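PDB 5U02: glycosyl transferase from Staphylococcus aureus, which belongs to the TarS-type glycosyltransferases and comprises a helical linker followed by two beta-rich C-terminal domains, built here as a three-chain assembly. Local coordinates for residues Ile132-Pro137 / Glu159-Glu164; Ala143-Asn148 / Tyr237-Glu242; His174-Lys179 / Glu210-Val215. All blocks are in the same frame, centred on the assembly; numbering follows the deposited sequence.

Contact 1 of 3, residues Ile132-Pro137 / Glu159-Glu164; sequences IDIAKP and EFMIGE
Where the three-stranded antiparallel sheet ending in strand 129-132 gives way to the E-set-like beta domain of this glycosyltransferase, the connecting segment Ile132-Pro137 packs on the loop Glu159-Glu164, an example of a connection between two sheets packed against a loop through one aromatic ring and one methionine. The tight part has two centres, Phe160 and Met161. With CG anti to the backbone N (chi1 -158°), the Phe160 ring runs alongside Pro137, whose CB sits over one face in a CH-pi contact, 3.8 Å from the Phe160 ring centroid. Ile162 CG2 covers the opposite face, so the ring is held between Pro137 CB and the CG2 methyl of Ile162. Ile134 CG2 comes to the same ring obliquely, 3.9 Å from Phe160 CE1, and Tyr167 meets Phe160 edge-to-face. Strand 212-221 adds Val219 and Ile221 to this apolar cluster.

The loose side is that of the exposed Ala135, whose carbonyl is linked to the facing chain through water: the water donates to Ala135 O and accepts from Met161 N, 3.1 Å from this nitrogen, and lies in the plane of the Phe160 ring at its edge. Close packing returns at Met161, which is extended as far as SD and then bent at chi3 (-43°), laying its terminal methyl against the backbone of Asp133-Ala135. There Met161 CE lies 3.1 Å from Ala135 N.

Contact 2 of 3, residues Ala143-Asn148 / Tyr237-Glu242; sequences AFKFDN and YAYTAE
Phe146 carries CG in the crowded position between its backbone N and carbonyl carbon (chi1 74°), while Tyr239 holds CG anti to its carbonyl carbon (chi1 -51°); together these torsions bring the edge of the phenylalanine against the face of the tyrosine. The result is a T-shaped pair, planes 78° apart, with Phe146 CE1 3.5 Å from Tyr239 CE2. Ala238 CB lies over the other face of the Tyr239 ring, toward its rim. Phe144 and Tyr237, both with CG anti to N, run side by side in the same direction, and Phe144 CD1 approaches the edge of the tyrosine at CE1, 3.7 Å away. These two aromatic pairs join the loop Tyr237-Glu242 to strand 138-146 of the E-set-like domain. Strand 252-260 adds to the cluster: its Pro258 touches Phe144, Phe146 and Tyr237, and its Phe260 meets Tyr237 edge-to-face.

The polar links lie along the strand backbone. Phe146 N donates to Tyr239 OH at 3.2 Å in a fairly straight bond. One water joins Phe144 O to Ala238 N, 2.9 Å from that nitrogen, and another joins Phe146 O to Tyr239 OH. Lys145 crosses the phenol at about a right angle, its CB 3.7 Å from Tyr239 OH. The phenol oxygen thus accepts a backbone N-H and also binds a water, so the strand backbone holds it both directly and through solvent.

Contact 3 of 3, residues His174-Lys179 / Glu210-Val215; sequences HSRNKK and EKIWDV
An antiparallel strand pairing that runs into a type I beta turn joins His174-Lys179 to Glu210-Val215 within the beta domain, illustrating how a strand pair and the turn that follows it can be fastened by different means. The backbone bonds come first. His174 and Asp214 form a hydrogen-bonded pair: His174 N reaches Asp214 O at 2.9 Å in the carbonyl plane, and Asp214 N returns to His174 O. Arg176 N extends the pairing to Ile212 O, from above the carbonyl plane.

Charge supplies the second fastening. Arg176, bent at chi2 and chi3, grips Asp214 side-on, with NE to OD2 and NH2 to OD1; the latter pair lies 2.7 Å apart. The guanidinium and carboxylate planes are 13° apart, nearly coplanar, and each oxygen uses its syn lone pair. Asp214 OD1 also takes Ser268 OG and Arg229 NH2, which would help keep the buried carboxylate ionised.

Packing over flat groups forms a third kind. Ile212 CG2 lies over one face of the guanidinium, 3.6 Å from Arg176 NH2, while Ser175 CB and Glu210 CB sit over one face of Trp213.

A side-chain bond also crosses the contact: Asn177 and Glu210 meet tip to tip, ND2 donating to OE2 at 3.2 Å from above the carboxylate plane. Within the turn, Lys178 N bonds to Ser175 O, and Asn177 OD1 closes an Asx turn, accepting Lys179 N at 2.9 Å and Ser175 OG at 2.7 Å.

Overall arrangement
Contacts 2 and 3 both reach the same antiparallel sheet, with centres 20 Å apart and nearest atoms about 6 Å apart, and along the chain 174-179/210-215 is nested inside the loop that contact 2 closes. Contact 1 sits at the other side of the chain's centre from contact 2, with centres 30 Å apart; their segments alternate in sequence, since 143-148 falls between the two segments of contact 1 and 237-242 comes after both. Contact 1 closes before contact 3 opens, and their centres are 27 Å apart. Strand 212-221 connects these two: it begins in contact 3 and later lends Val219 and Ile221 to the Phe160 cluster. None of the three contacts touches another.

Contact 1 of 3, residues Ile132-Pro137 / Glu159-Glu164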
# COMPACT_ATOMS: atom_id res chain seq x y z
N ILE A 132 19.84 -20.65 -3.60
CA ILE A 132 19.24 -20.79 -4.92
C ILE A 132 18.78 -19.41 -5.40
O ILE A 132 17.95 -18.77 -4.76
CB ILE A 132 18.06 -21.78 -4.89
CG1 ILE A 132 18.50 -23.08 -4.22
CG2 ILE A 132 17.54 -22.03 -6.29
CD1 ILE A 132 17.43 -24.16 -4.19
N ASP A 133 19.33 -18.97 -6.53
CA ASP A 133 18.99 -17.67 -7.09
C ASP A 133 17.51 -17.60 -7.45
O ASP A 133 16.84 -18.62 -7.67
CB ASP A 133 19.84 -17.38 -8.34
CG ASP A 133 21.21 -16.83 -8.00
OD1 ASP A 133 21.48 -16.55 -6.81
OD2 ASP A 133 22.04 -16.66 -8.92
N ILE A 134 16.98 -16.38 -7.51
CA ILE A 134 15.59 -16.14 -7.86
C ILE A 134 15.56 -15.53 -9.26
O ILE A 134 16.03 -14.40 -9.47
CB ILE A 134 14.88 -15.23 -6.85
CG1 ILE A 134 15.10 -15.75 -5.43
CG2 ILE A 134 13.40 -15.15 -7.17
CD1 ILE A 134 14.11 -15.18 -4.43
N ALA A 135 15.00 -16.27 -10.21
CA ALA A 135 14.88 -15.82 -11.59
C ALA A 135 13.73 -14.84 -11.74
O ALA A 135 12.88 -14.69 -10.87
CB ALA A 135 14.70 -17.02 -12.53
N LYS A 136 13.72 -14.14 -12.88
CA LYS A 136 12.69 -13.15 -13.13
C LYS A 136 11.33 -13.82 -13.30
O LYS A 136 11.23 -14.86 -13.95
CB LYS A 136 13.04 -12.33 -14.37
CG LYS A 136 12.84 -10.84 -14.20
CD LYS A 136 13.63 -10.06 -15.23
CE LYS A 136 12.76 -9.63 -16.40
NZ LYS A 136 13.45 -8.64 -17.27
N PRO A 137 10.27 -13.27 -12.71
CA PRO A 137 8.94 -13.87 -12.90
C PRO A 137 8.43 -13.66 -14.31
O PRO A 137 8.70 -12.65 -14.96
CB PRO A 137 8.06 -13.11 -11.90
CG PRO A 137 8.77 -11.82 -11.67
CD PRO A 137 10.23 -12.17 -11.73
N GLU A 159 4.67 -17.89 -13.54
CA GLU A 159 5.75 -18.66 -12.94
C GLU A 159 6.63 -17.74 -12.10
O GLU A 159 7.03 -16.66 -12.56
CB GLU A 159 6.59 -19.37 -14.00
CG GLU A 159 5.95 -20.66 -14.49
CD GLU A 159 6.85 -21.44 -15.43
OE1 GLU A 159 8.07 -21.18 -15.45
OE2 GLU A 159 6.33 -22.32 -16.15
N PHE A 160 6.91 -18.17 -10.88
CA PHE A 160 7.73 -17.42 -9.94
C PHE A 160 8.16 -18.39 -8.85
O PHE A 160 7.32 -19.11 -8.30
CB PHE A 160 6.95 -16.24 -9.34
CG PHE A 160 7.82 -15.15 -8.79
CD1 PHE A 160 9.17 -15.09 -9.12
CD2 PHE A 160 7.30 -14.20 -7.93
CE1 PHE A 160 9.97 -14.09 -8.61
CE2 PHE A 160 8.10 -13.19 -7.42
CZ PHE A 160 9.44 -13.14 -7.75
N MET A 161 9.45 -18.42 -8.55
CA MET A 161 9.99 -19.40 -7.62
C MET A 161 9.72 -19.05 -6.17
O MET A 161 10.36 -19.64 -5.29
CB MET A 161 11.49 -19.58 -7.85
CG MET A 161 11.79 -20.56 -8.96
SD MET A 161 13.55 -20.71 -9.28
CE MET A 161 14.01 -19.00 -9.21
N ILE A 162 8.80 -18.13 -5.88
CA ILE A 162 8.51 -17.76 -4.51
C ILE A 162 7.02 -17.46 -4.39
O ILE A 162 6.44 -16.76 -5.23
CB ILE A 162 9.36 -16.56 -4.04
CG1 ILE A 162 8.91 -16.10 -2.64
CG2 ILE A 162 9.32 -15.45 -5.05
CD1 ILE A 162 9.83 -15.09 -1.97
N GLY A 163 6.41 -18.00 -3.33
CA GLY A 163 4.98 -17.92 -3.16
C GLY A 163 4.50 -16.54 -2.77
O GLY A 163 5.25 -15.65 -2.35
N GLU A 164 3.18 -16.37 -2.90
CA GLU A 164 2.51 -15.12 -2.59
C GLU A 164 2.81 -14.67 -1.17
O GLU A 164 2.92 -15.49 -0.25
CB GLU A 164 1.00 -15.29 -2.78
CG GLU A 164 0.22 -14.03 -3.11
CD GLU A 164 0.06 -13.10 -1.93
OE1 GLU A 164 -0.01 -11.87 -2.15
OE2 GLU A 164 0.02 -13.59 -0.79
O HOH W 1 11.30 -17.39 -10.76

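Contact 2 of 3, residues Ala143-Asn148 / Tyr237-Glu242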
# COMPACT_ATOMS: atom_id res chain seq x y z
N ALA A 143 -5.90 -8.93 -17.98
CA ALA A 143 -7.01 -8.02 -18.22
C ALA A 143 -6.46 -6.62 -18.48
O ALA A 143 -5.41 -6.24 -17.94
CB ALA A 143 -8.00 -7.97 -17.05
N PHE A 144 -7.17 -5.86 -19.32
CA PHE A 144 -6.85 -4.45 -19.52
C PHE A 144 -8.11 -3.73 -20.00
O PHE A 144 -8.50 -3.88 -21.16
CB PHE A 144 -5.72 -4.29 -20.53
CG PHE A 144 -5.22 -2.87 -20.66
CD1 PHE A 144 -5.87 -1.97 -21.48
CD2 PHE A 144 -4.10 -2.46 -19.96
CE1 PHE A 144 -5.41 -0.66 -21.59
CE2 PHE A 144 -3.64 -1.15 -20.07
CZ PHE A 144 -4.29 -0.25 -20.89
N LYS A 145 -8.72 -2.94 -19.11
CA LYS A 145 -9.86 -2.10 -19.44
C LYS A 145 -9.56 -0.65 -19.07
O LYS A 145 -8.77 -0.39 -18.15
CB LYS A 145 -11.13 -2.55 -18.70
CG LYS A 145 -11.40 -4.05 -18.73
CD LYS A 145 -11.80 -4.53 -20.11
CE LYS A 145 -12.43 -5.92 -20.02
NZ LYS A 145 -12.66 -6.53 -21.36
N PHE A 146 -10.19 0.29 -19.77
CA PHE A 146 -9.95 1.69 -19.47
C PHE A 146 -11.08 2.54 -20.02
O PHE A 146 -11.85 2.11 -20.89
CB PHE A 146 -8.59 2.16 -20.01
CG PHE A 146 -8.55 2.35 -21.50
CD1 PHE A 146 -8.65 1.26 -22.36
CD2 PHE A 146 -8.36 3.60 -22.05
CE1 PHE A 146 -8.59 1.43 -23.74
CE2 PHE A 146 -8.30 3.78 -23.43
CZ PHE A 146 -8.42 2.69 -24.27
N ASP A 147 -11.19 3.75 -19.47
CA ASP A 147 -12.11 4.77 -19.94
C ASP A 147 -11.49 6.12 -19.59
O ASP A 147 -10.32 6.20 -19.22
CB ASP A 147 -13.51 4.56 -19.33
CG ASP A 147 -13.47 4.40 -17.82
OD1 ASP A 147 -12.78 5.20 -17.14
OD2 ASP A 147 -14.14 3.48 -17.30
N ASN A 148 -12.29 7.19 -19.70
CA ASN A 148 -11.79 8.53 -19.39
C ASN A 148 -11.59 8.77 -17.90
O ASN A 148 -11.20 9.87 -17.50
CB ASN A 148 -12.74 9.59 -19.95
CG ASN A 148 -14.09 9.58 -19.26
OD1 ASN A 148 -14.77 8.56 -19.22
ND2 ASN A 148 -14.47 10.72 -18.69
N TYR A 237 -6.31 -8.30 -26.54
CA TYR A 237 -6.64 -6.92 -26.24
C TYR A 237 -8.08 -6.63 -26.65
O TYR A 237 -8.50 -6.96 -27.76
CB TYR A 237 -5.67 -5.98 -26.96
CG TYR A 237 -5.82 -4.51 -26.64
CD1 TYR A 237 -5.62 -4.03 -25.35
CD2 TYR A 237 -6.13 -3.59 -27.64
CE1 TYR A 237 -5.74 -2.68 -25.06
CE2 TYR A 237 -6.25 -2.24 -27.36
CZ TYR A 237 -6.05 -1.79 -26.07
OH TYR A 237 -6.17 -0.45 -25.80
N ALA A 238 -8.83 -6.01 -25.74
CA ALA A 238 -10.29 -5.97 -25.86
C ALA A 238 -10.79 -4.85 -26.76
O ALA A 238 -12.00 -4.79 -27.02
CB ALA A 238 -10.92 -5.83 -24.48
N TYR A 239 -9.92 -3.97 -27.25
CA TYR A 239 -10.34 -2.83 -28.06
C TYR A 239 -9.67 -2.87 -29.43
O TYR A 239 -8.61 -3.48 -29.61
CB TYR A 239 -10.00 -1.50 -27.37
CG TYR A 239 -10.49 -1.42 -25.94
CD1 TYR A 239 -11.77 -0.98 -25.65
CD2 TYR A 239 -9.67 -1.78 -24.89
CE1 TYR A 239 -12.22 -0.91 -24.35
CE2 TYR A 239 -10.11 -1.71 -23.58
CZ TYR A 239 -11.39 -1.27 -23.32
OH TYR A 239 -11.83 -1.20 -22.02
N THR A 240 -10.31 -2.21 -30.39
CA THR A 240 -9.66 -1.91 -31.66
C THR A 240 -8.43 -1.04 -31.41
O THR A 240 -8.41 -0.20 -30.50
CB THR A 240 -10.62 -1.18 -32.60
OG1 THR A 240 -11.83 -1.95 -32.73
CG2 THR A 240 -10.00 -0.98 -33.97
N ALA A 241 -7.39 -1.26 -32.21
CA ALA A 241 -6.17 -0.48 -32.07
C ALA A 241 -6.47 1.01 -32.17
O ALA A 241 -7.39 1.43 -32.88
CB ALA A 241 -5.16 -0.88 -33.15
N GLU A 242 -5.71 1.80 -31.41
CA GLU A 242 -5.79 3.26 -31.32
C GLU A 242 -6.99 3.76 -30.51
O GLU A 242 -7.15 4.98 -30.36
CB GLU A 242 -5.77 3.93 -32.70
CG GLU A 242 -4.50 3.65 -33.50
CD GLU A 242 -3.25 4.20 -32.82
OE1 GLU A 242 -3.33 5.27 -32.18
OE2 GLU A 242 -2.19 3.54 -32.90
O HOH W 2 -7.71 -5.95 -23.09
O HOH W 3 -14.30 0.17 -21.53

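Contact 3 of 3, residues His174-Lys179 / Glu210-Val215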
# COMPACT_ATOMS: atom_id res chain seq x y z
N HIS A 174 7.27 4.02 -17.12
CA HIS A 174 8.62 4.51 -17.34
C HIS A 174 8.63 5.22 -18.69
O HIS A 174 8.28 4.61 -19.71
CB HIS A 174 9.63 3.36 -17.31
CG HIS A 174 10.99 3.75 -16.80
ND1 HIS A 174 12.04 2.85 -16.74
CD2 HIS A 174 11.48 4.93 -16.34
CE1 HIS A 174 13.11 3.46 -16.26
NE2 HIS A 174 12.80 4.72 -16.01
N SER A 175 9.00 6.50 -18.70
CA SER A 175 9.08 7.21 -19.96
C SER A 175 10.15 6.58 -20.84
O SER A 175 11.10 5.97 -20.34
CB SER A 175 9.38 8.70 -19.73
OG SER A 175 10.66 8.91 -19.15
N ARG A 176 9.96 6.69 -22.16
CA ARG A 176 10.87 6.01 -23.08
C ARG A 176 12.31 6.47 -22.88
O ARG A 176 13.25 5.67 -22.99
CB ARG A 176 10.43 6.24 -24.53
CG ARG A 176 11.43 5.76 -25.60
CD ARG A 176 11.57 4.25 -25.57
NE ARG A 176 10.29 3.57 -25.47
CZ ARG A 176 9.58 3.17 -26.52
NH1 ARG A 176 10.01 3.39 -27.75
NH2 ARG A 176 8.41 2.55 -26.35
N ASN A 177 12.52 7.74 -22.55
CA ASN A 177 13.87 8.24 -22.30
C ASN A 177 14.35 7.95 -20.88
O ASN A 177 15.36 8.53 -20.46
CB ASN A 177 13.94 9.74 -22.59
CG ASN A 177 13.06 10.58 -21.67
OD1 ASN A 177 12.50 10.08 -20.68
ND2 ASN A 177 12.93 11.86 -21.99
N LYS A 178 13.64 7.11 -20.13
CA LYS A 178 13.98 6.71 -18.77
C LYS A 178 14.02 7.88 -17.78
O LYS A 178 14.40 7.69 -16.62
CB LYS A 178 15.32 5.96 -18.71
CG LYS A 178 15.53 4.96 -19.83
CD LYS A 178 14.80 3.66 -19.54
CE LYS A 178 14.49 2.91 -20.83
NZ LYS A 178 13.61 1.73 -20.56
N LYS A 179 13.62 9.09 -18.19
CA LYS A 179 13.79 10.25 -17.32
C LYS A 179 12.72 10.33 -16.24
O LYS A 179 13.01 10.73 -15.11
CB LYS A 179 13.82 11.54 -18.14
CG LYS A 179 15.03 11.67 -19.07
CD LYS A 179 15.59 13.08 -19.06
CE LYS A 179 16.89 13.16 -19.86
NZ LYS A 179 16.62 13.20 -21.33
N GLU A 210 6.15 13.56 -20.75
CA GLU A 210 6.66 12.77 -21.86
C GLU A 210 5.49 12.19 -22.64
O GLU A 210 4.37 12.08 -22.14
CB GLU A 210 7.59 11.64 -21.39
CG GLU A 210 8.73 12.08 -20.47
CD GLU A 210 9.88 12.71 -21.23
OE1 GLU A 210 10.07 12.38 -22.42
OE2 GLU A 210 10.59 13.55 -20.63
N LYS A 211 5.77 11.81 -23.89
CA LYS A 211 4.71 11.28 -24.74
C LYS A 211 4.57 9.77 -24.59
O LYS A 211 3.45 9.25 -24.61
CB LYS A 211 4.98 11.64 -26.20
CG LYS A 211 5.07 13.14 -26.48
CD LYS A 211 4.21 13.54 -27.67
CE LYS A 211 4.93 13.24 -28.97
NZ LYS A 211 4.34 13.95 -30.14
N ILE A 212 5.69 9.06 -24.44
CA ILE A 212 5.70 7.60 -24.42
C ILE A 212 5.94 7.12 -23.00
O ILE A 212 6.96 7.46 -22.39
CB ILE A 212 6.76 7.03 -25.38
CG1 ILE A 212 6.50 7.51 -26.81
CG2 ILE A 212 6.76 5.52 -25.32
CD1 ILE A 212 7.63 7.17 -27.79
N TRP A 213 5.02 6.31 -22.48
CA TRP A 213 5.12 5.72 -21.16
C TRP A 213 5.04 4.20 -21.32
O TRP A 213 4.01 3.67 -21.74
CB TRP A 213 4.01 6.23 -20.23
CG TRP A 213 4.05 7.71 -19.99
CD1 TRP A 213 3.45 8.68 -20.73
CD2 TRP A 213 4.75 8.39 -18.93
NE1 TRP A 213 3.72 9.92 -20.20
CE2 TRP A 213 4.51 9.77 -19.09
CE3 TRP A 213 5.54 7.96 -17.86
CZ2 TRP A 213 5.04 10.72 -18.23
CZ3 TRP A 213 6.07 8.92 -17.00
CH2 TRP A 213 5.81 10.28 -17.19
N ASP A 214 6.13 3.52 -21.00
CA ASP A 214 6.18 2.07 -21.12
C ASP A 214 5.77 1.44 -19.79
O ASP A 214 6.06 1.98 -18.72
CB ASP A 214 7.57 1.59 -21.55
CG ASP A 214 8.05 2.27 -22.84
OD1 ASP A 214 7.39 2.06 -23.87
OD2 ASP A 214 9.12 2.91 -22.83
N VAL A 215 5.08 0.31 -19.86
CA VAL A 215 4.50 -0.33 -18.68
C VAL A 215 5.44 -1.44 -18.20
O VAL A 215 5.80 -2.33 -18.98
CB VAL A 215 3.10 -0.89 -18.97
CG1 VAL A 215 2.45 -1.42 -17.70
CG2 VAL A 215 2.22 0.19 -19.60
O HOH W 4 11.05 3.03 -20.55